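Local coordinates for UDP-glucose:anthocyanidin 3-O-glucosyltransferase (Clitoria ternatea, PDB 4WHM), which belongs to the GT-B glycosyltransferases, whose two Rossmann-like domains face each other across a cleft, occupied in this model by UDP, at residues 16-21 with 46-51; 339-344 with 358-363. All coordinates share one frame; numbering follows the deposited sequence.

Contact 1 (16-21 with 46-51); sequences SHLPPL and NAFLFT. With UDP (uridine-5'-diphosphate), chain B.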
# COMPACT_ATOMS: atom_id res chain seq x y z
N SER A 16 -3.01 6.39 -2.35
CA SER A 16 -3.07 5.46 -1.22
C SER A 16 -1.86 5.54 -0.30
O SER A 16 -1.83 4.85 0.72
CB SER A 16 -3.23 4.03 -1.73
OG SER A 16 -2.04 3.63 -2.37
N HIS A 17 -0.87 6.37 -0.64
CA HIS A 17 0.21 6.63 0.31
C HIS A 17 -0.26 7.54 1.45
O HIS A 17 0.39 7.63 2.49
CB HIS A 17 1.39 7.32 -0.39
CG HIS A 17 2.27 6.38 -1.16
ND1 HIS A 17 3.51 6.00 -0.71
CD2 HIS A 17 2.09 5.76 -2.35
CE1 HIS A 17 4.06 5.18 -1.59
NE2 HIS A 17 3.22 5.01 -2.59
N LEU A 18 -1.37 8.23 1.24
CA LEU A 18 -1.78 9.27 2.20
C LEU A 18 -2.45 8.75 3.49
O LEU A 18 -1.98 9.06 4.59
CB LEU A 18 -2.63 10.33 1.49
CG LEU A 18 -1.78 11.19 0.55
CD1 LEU A 18 -2.65 11.81 -0.54
CD2 LEU A 18 -1.08 12.28 1.37
N PRO A 19 -3.53 7.96 3.37
CA PRO A 19 -4.13 7.52 4.63
C PRO A 19 -3.21 6.74 5.62
O PRO A 19 -3.29 7.01 6.82
CB PRO A 19 -5.30 6.64 4.17
CG PRO A 19 -5.63 7.15 2.79
CD PRO A 19 -4.31 7.51 2.20
N PRO A 20 -2.35 5.82 5.13
CA PRO A 20 -1.49 5.13 6.11
C PRO A 20 -0.60 6.07 6.92
O PRO A 20 -0.36 5.80 8.11
CB PRO A 20 -0.63 4.21 5.24
CG PRO A 20 -1.47 3.97 4.02
CD PRO A 20 -2.16 5.28 3.77
N LEU A 21 -0.11 7.15 6.31
CA LEU A 21 0.74 8.05 7.08
C LEU A 21 -0.06 8.94 8.03
O LEU A 21 0.36 9.18 9.17
CB LEU A 21 1.63 8.89 6.15
CG LEU A 21 2.65 9.78 6.87
CD1 LEU A 21 3.52 8.99 7.81
CD2 LEU A 21 3.52 10.51 5.86
N ASN A 46 -3.71 17.40 0.37
CA ASN A 46 -4.44 17.91 1.52
C ASN A 46 -5.95 17.85 1.31
O ASN A 46 -6.69 17.53 2.24
CB ASN A 46 -3.99 19.33 1.90
CG ASN A 46 -2.57 19.36 2.44
OD1 ASN A 46 -2.05 18.34 2.89
ND2 ASN A 46 -1.95 20.53 2.40
N ALA A 47 -6.42 18.14 0.10
CA ALA A 47 -7.86 18.05 -0.18
C ALA A 47 -8.30 16.60 -0.02
O ALA A 47 -9.39 16.32 0.48
CB ALA A 47 -8.18 18.54 -1.58
N PHE A 48 -7.45 15.69 -0.47
CA PHE A 48 -7.75 14.26 -0.45
C PHE A 48 -7.92 13.77 0.99
O PHE A 48 -8.82 12.99 1.29
CB PHE A 48 -6.63 13.50 -1.14
CG PHE A 48 -6.84 12.02 -1.23
CD1 PHE A 48 -7.55 11.47 -2.28
CD2 PHE A 48 -6.29 11.17 -0.27
CE1 PHE A 48 -7.73 10.09 -2.38
CE2 PHE A 48 -6.47 9.80 -0.36
CZ PHE A 48 -7.19 9.26 -1.42
N LEU A 49 -7.06 14.24 1.88
CA LEU A 49 -7.07 13.75 3.26
C LEU A 49 -8.00 14.52 4.20
O LEU A 49 -8.62 13.93 5.07
CB LEU A 49 -5.66 13.78 3.86
CG LEU A 49 -4.75 12.61 3.56
CD1 LEU A 49 -3.47 12.78 4.38
CD2 LEU A 49 -5.45 11.28 3.89
N PHE A 50 -8.07 15.84 4.03
CA PHE A 50 -8.62 16.66 5.10
C PHE A 50 -9.96 17.35 4.84
O PHE A 50 -10.48 18.05 5.71
CB PHE A 50 -7.56 17.68 5.54
CG PHE A 50 -6.30 17.05 6.04
CD1 PHE A 50 -6.31 16.31 7.22
CD2 PHE A 50 -5.11 17.15 5.32
CE1 PHE A 50 -5.15 15.71 7.69
CE2 PHE A 50 -3.95 16.55 5.78
CZ PHE A 50 -3.97 15.83 6.96
N THR A 51 -10.55 17.14 3.67
CA THR A 51 -11.78 17.85 3.32
C THR A 51 -12.93 17.62 4.30
O THR A 51 -13.47 18.57 4.86
CB THR A 51 -12.23 17.53 1.89
OG1 THR A 51 -11.26 18.02 0.96
CG2 THR A 51 -13.58 18.18 1.60
N1 UDP B . -10.52 1.41 -2.21
C2 UDP B . -11.83 1.62 -1.72
N3 UDP B . -12.88 1.47 -2.52
C4 UDP B . -12.73 1.11 -3.80
C5 UDP B . -11.45 0.89 -4.32
C6 UDP B . -10.34 1.05 -3.50
O2 UDP B . -12.01 1.97 -0.52
O4 UDP B . -13.75 0.98 -4.52
C1' UDP B . -9.37 1.59 -1.31
C2' UDP B . -8.80 0.27 -0.81
O2' UDP B . -9.56 -0.23 0.30
C3' UDP B . -7.38 0.65 -0.44
C4' UDP B . -7.04 1.71 -1.48
O4' UDP B . -8.27 2.20 -2.01
O3' UDP B . -7.35 1.28 0.84
C5' UDP B . -6.27 1.07 -2.62
O5' UDP B . -4.88 1.18 -2.36
PA UDP B . -3.88 0.02 -2.84
O1A UDP B . -2.56 0.24 -2.15
O2A UDP B . -4.57 -1.32 -2.67
O3A UDP B . -3.78 0.23 -4.45
PB UDP B . -3.69 1.59 -5.34
O1B UDP B . -2.81 2.56 -4.60
O2B UDP B . -5.12 2.05 -5.55
O3B UDP B . -3.08 1.07 -6.63

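Contact 2 (339-344 with 358-363); sequences VFVTHC and PMICRP. With UDP (uridine-5'-diphosphate), chain B.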
# COMPACT_ATOMS: atom_id res chain seq x y z
N VAL A 339 -13.49 -14.62 -1.84
CA VAL A 339 -12.23 -14.38 -2.54
C VAL A 339 -12.14 -12.92 -2.97
O VAL A 339 -13.17 -12.28 -3.24
CB VAL A 339 -12.08 -15.32 -3.77
CG1 VAL A 339 -13.10 -14.95 -4.84
CG2 VAL A 339 -10.67 -15.26 -4.33
N PHE A 340 -10.92 -12.38 -2.99
CA PHE A 340 -10.67 -11.01 -3.40
C PHE A 340 -9.80 -11.10 -4.64
O PHE A 340 -8.67 -11.61 -4.58
CB PHE A 340 -9.90 -10.29 -2.29
CG PHE A 340 -9.51 -8.86 -2.60
CD1 PHE A 340 -10.19 -8.10 -3.55
CD2 PHE A 340 -8.48 -8.27 -1.89
CE1 PHE A 340 -9.83 -6.78 -3.80
CE2 PHE A 340 -8.11 -6.95 -2.12
CZ PHE A 340 -8.78 -6.20 -3.08
N VAL A 341 -10.32 -10.63 -5.76
CA VAL A 341 -9.56 -10.59 -7.00
C VAL A 341 -8.91 -9.21 -7.05
O VAL A 341 -9.61 -8.19 -7.13
CB VAL A 341 -10.49 -10.82 -8.19
CG1 VAL A 341 -9.69 -10.85 -9.48
CG2 VAL A 341 -11.26 -12.13 -7.99
N THR A 342 -7.59 -9.18 -6.96
CA THR A 342 -6.90 -7.93 -6.66
C THR A 342 -5.65 -7.69 -7.51
O THR A 342 -5.05 -8.63 -8.04
CB THR A 342 -6.46 -7.91 -5.18
OG1 THR A 342 -5.70 -6.72 -4.91
CG2 THR A 342 -5.62 -9.13 -4.85
N HIS A 343 -5.27 -6.42 -7.63
CA HIS A 343 -4.04 -6.07 -8.32
C HIS A 343 -2.85 -6.17 -7.37
O HIS A 343 -1.71 -6.02 -7.79
CB HIS A 343 -4.13 -4.65 -8.90
CG HIS A 343 -4.10 -3.57 -7.87
ND1 HIS A 343 -4.90 -3.58 -6.74
CD2 HIS A 343 -3.38 -2.43 -7.79
CE1 HIS A 343 -4.67 -2.50 -6.02
NE2 HIS A 343 -3.75 -1.78 -6.64
N CYS A 344 -3.14 -6.42 -6.09
CA CYS A 344 -2.13 -6.57 -5.03
C CYS A 344 -1.47 -5.28 -4.58
O CYS A 344 -0.30 -5.31 -4.21
CB CYS A 344 -1.03 -7.56 -5.40
SG CYS A 344 -1.64 -9.16 -5.94
N PRO A 358 -8.93 -14.96 1.05
CA PRO A 358 -7.89 -15.40 0.12
C PRO A 358 -7.98 -14.63 -1.18
O PRO A 358 -9.02 -13.99 -1.43
CB PRO A 358 -8.22 -16.88 -0.10
CG PRO A 358 -9.70 -16.95 0.09
CD PRO A 358 -10.01 -15.96 1.19
N MET A 359 -6.92 -14.65 -1.99
CA MET A 359 -6.85 -13.76 -3.14
C MET A 359 -6.52 -14.45 -4.46
O MET A 359 -5.86 -15.49 -4.49
CB MET A 359 -5.82 -12.65 -2.89
CG MET A 359 -6.26 -11.65 -1.85
SD MET A 359 -4.91 -10.64 -1.24
CE MET A 359 -4.19 -11.73 -0.02
N ILE A 360 -7.02 -13.87 -5.54
CA ILE A 360 -6.59 -14.23 -6.89
C ILE A 360 -5.90 -12.99 -7.41
O ILE A 360 -6.49 -11.91 -7.45
CB ILE A 360 -7.78 -14.57 -7.81
CG1 ILE A 360 -8.44 -15.87 -7.36
CG2 ILE A 360 -7.33 -14.70 -9.28
CD1 ILE A 360 -9.85 -16.07 -7.91
N CYS A 361 -4.63 -13.14 -7.79
CA CYS A 361 -3.76 -11.99 -8.01
C CYS A 361 -3.42 -11.74 -9.48
O CYS A 361 -3.04 -12.67 -10.20
CB CYS A 361 -2.45 -12.22 -7.26
SG CYS A 361 -2.66 -12.49 -5.48
N ARG A 362 -3.54 -10.49 -9.91
CA ARG A 362 -3.05 -10.09 -11.23
C ARG A 362 -2.30 -8.80 -10.99
O ARG A 362 -2.88 -7.71 -11.09
CB ARG A 362 -4.22 -9.86 -12.21
CG ARG A 362 -3.87 -9.90 -13.71
CD ARG A 362 -2.76 -8.92 -14.11
NE ARG A 362 -2.76 -8.58 -15.53
CZ ARG A 362 -1.79 -7.91 -16.14
NH1 ARG A 362 -0.71 -7.54 -15.46
NH2 ARG A 362 -1.89 -7.63 -17.44
N PRO A 363 -0.99 -8.90 -10.68
CA PRO A 363 -0.20 -7.69 -10.40
C PRO A 363 0.00 -6.92 -11.68
O PRO A 363 0.21 -7.54 -12.72
CB PRO A 363 1.13 -8.26 -9.88
CG PRO A 363 1.22 -9.64 -10.51
CD PRO A 363 -0.20 -10.14 -10.59
N1 UDP B . -10.52 1.41 -2.21
C2 UDP B . -11.83 1.62 -1.72
N3 UDP B . -12.88 1.47 -2.52
C4 UDP B . -12.73 1.11 -3.80
C5 UDP B . -11.45 0.89 -4.32
C6 UDP B . -10.34 1.05 -3.50
O2 UDP B . -12.01 1.97 -0.52
O4 UDP B . -13.75 0.98 -4.52
C1' UDP B . -9.37 1.59 -1.31
C2' UDP B . -8.80 0.27 -0.81
O2' UDP B . -9.56 -0.23 0.30
C3' UDP B . -7.38 0.65 -0.44
C4' UDP B . -7.04 1.71 -1.48
O4' UDP B . -8.27 2.20 -2.01
O3' UDP B . -7.35 1.28 0.84
C5' UDP B . -6.27 1.07 -2.62
O5' UDP B . -4.88 1.18 -2.36
PA UDP B . -3.88 0.02 -2.84
O1A UDP B . -2.56 0.24 -2.15
O2A UDP B . -4.57 -1.32 -2.67
O3A UDP B . -3.78 0.23 -4.45
PB UDP B . -3.69 1.59 -5.34
O1B UDP B . -2.81 2.56 -4.60
O2B UDP B . -5.12 2.05 -5.55
O3B UDP B . -3.08 1.07 -6.63

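Contact 1 (16-21 with 46-51)
Leu-18 lays its CB and both methyls against the side chains of Leu-49 and Phe-48, which reach it from successive positions of helix 43-50. With CG set beside its own backbone N (chi1 -71°), Leu-18 puts CB 3.7 Å from Leu-49 CG. One branch, CD2, continues along Leu-49 and meets its CD1 at 3.9 Å. The other, CD1, turns to Phe-48 and lies 3.7 Å from its CD2. Phe-48 has CG anti to the backbone N (chi1 -178°), which carries the ring toward Leu-18 and Pro-19. There Pro-19 comes in at the ring edge, its CD 4.1 Å from Phe-48 CE2, and the two side chains stand roughly at right angles. Leu-49 CD2 also packs 3.9 Å from Pro-19 N, a tertiary amide nitrogen that carries no hydrogen. The packing joins two helices of the N-terminal Rossmann-like domain: helix 18-31 follows the first strand of its parallel sheet, 6-10, and helix 43-50 follows the second, 36-42. Leu-22, one turn further along helix 18-31, continues the packing against Leu-49 and also touches Phe-50, whereas Phe-48 remains exposed. Ser-16, two residues before Leu-18 in the chain, points away from 46-51 and donates from OG to UDP O1B at 2.6 Å. The imidazole of His-17 ends well clear of 46-51, its ND1 hydrogen-bonded to Asp-114 OD1.

Contact 2 (339-344 with 358-363)
Phe-340 and Met-359 run side by side on one face of the sheet, Phe-340 CB 3.9 Å from Met-359 CG. With CG beside the backbone N (chi1 -70°) and the chain extended at chi2 (165°), Met-359 brings SD into an oblique Met-aromatic contact, 5.5 Å from the centroid of the Phe-340 ring. Thr-342 CB sits over the centre of that ring, 3.5 Å above its plane. The threonine holds OG1 anti to its backbone N (chi1 176°), where it accepts from Cys-344 N at 2.8 Å in an ST turn; its CG2 faces Met-359. The turn brings Cys-344 SG to 3.5 Å from Cys-361 SG, a nonbonded distance that excludes a disulfide. On the other face, Ile-360 CD1 fits against Val-339 CG2 (3.8 Å) and, more loosely, Val-341 CG2. Backbone hydrogen bonds of a parallel pair run from Phe-340 N to Pro-358 O through to Arg-362 N with Thr-342 O. Past the strand end, His-343 NE2 donates to UDP O3B (2.9 Å) and O3A, both near the ring plane. Arg-362 NH1 donates to Pro-363 O, and NH2 forms a salt bridge with Glu-281. The His-Cys sequence belongs to the PSPG motif of plant glycosyltransferases. Helix 346-354, which joins the two strands in a beta-alpha-beta unit, packs on Phe-340 and Met-359, helix 368-379 on Met-359 and Cys-361, and helix 392-403 on Val-341 and Ile-360; strands 266-270 and 382-384 flank the pair.

Contact 1 belongs to the N-terminal domain and contact 2 to the C-terminal domain; their centres are 24 Å apart and their nearest atoms about 7 Å, so they do not touch directly. UDP bridges the gap. Ser-16 OG and His-343 NE2, 7.1 Å from each other, bind different oxygens of the same beta-phosphate, one from each domain. Helix 346-354, which connects the two strands of contact 2, supplies further hydrogen-bonding partners of UDP in Asn-347, Ser-348 and Glu-351. Asn-347 also makes a weak hydrogen bond to Ser-16 O, so the segments 16-21 and 339-344 are linked indirectly through this helix as well as through the diphosphate in the interdomain cleft.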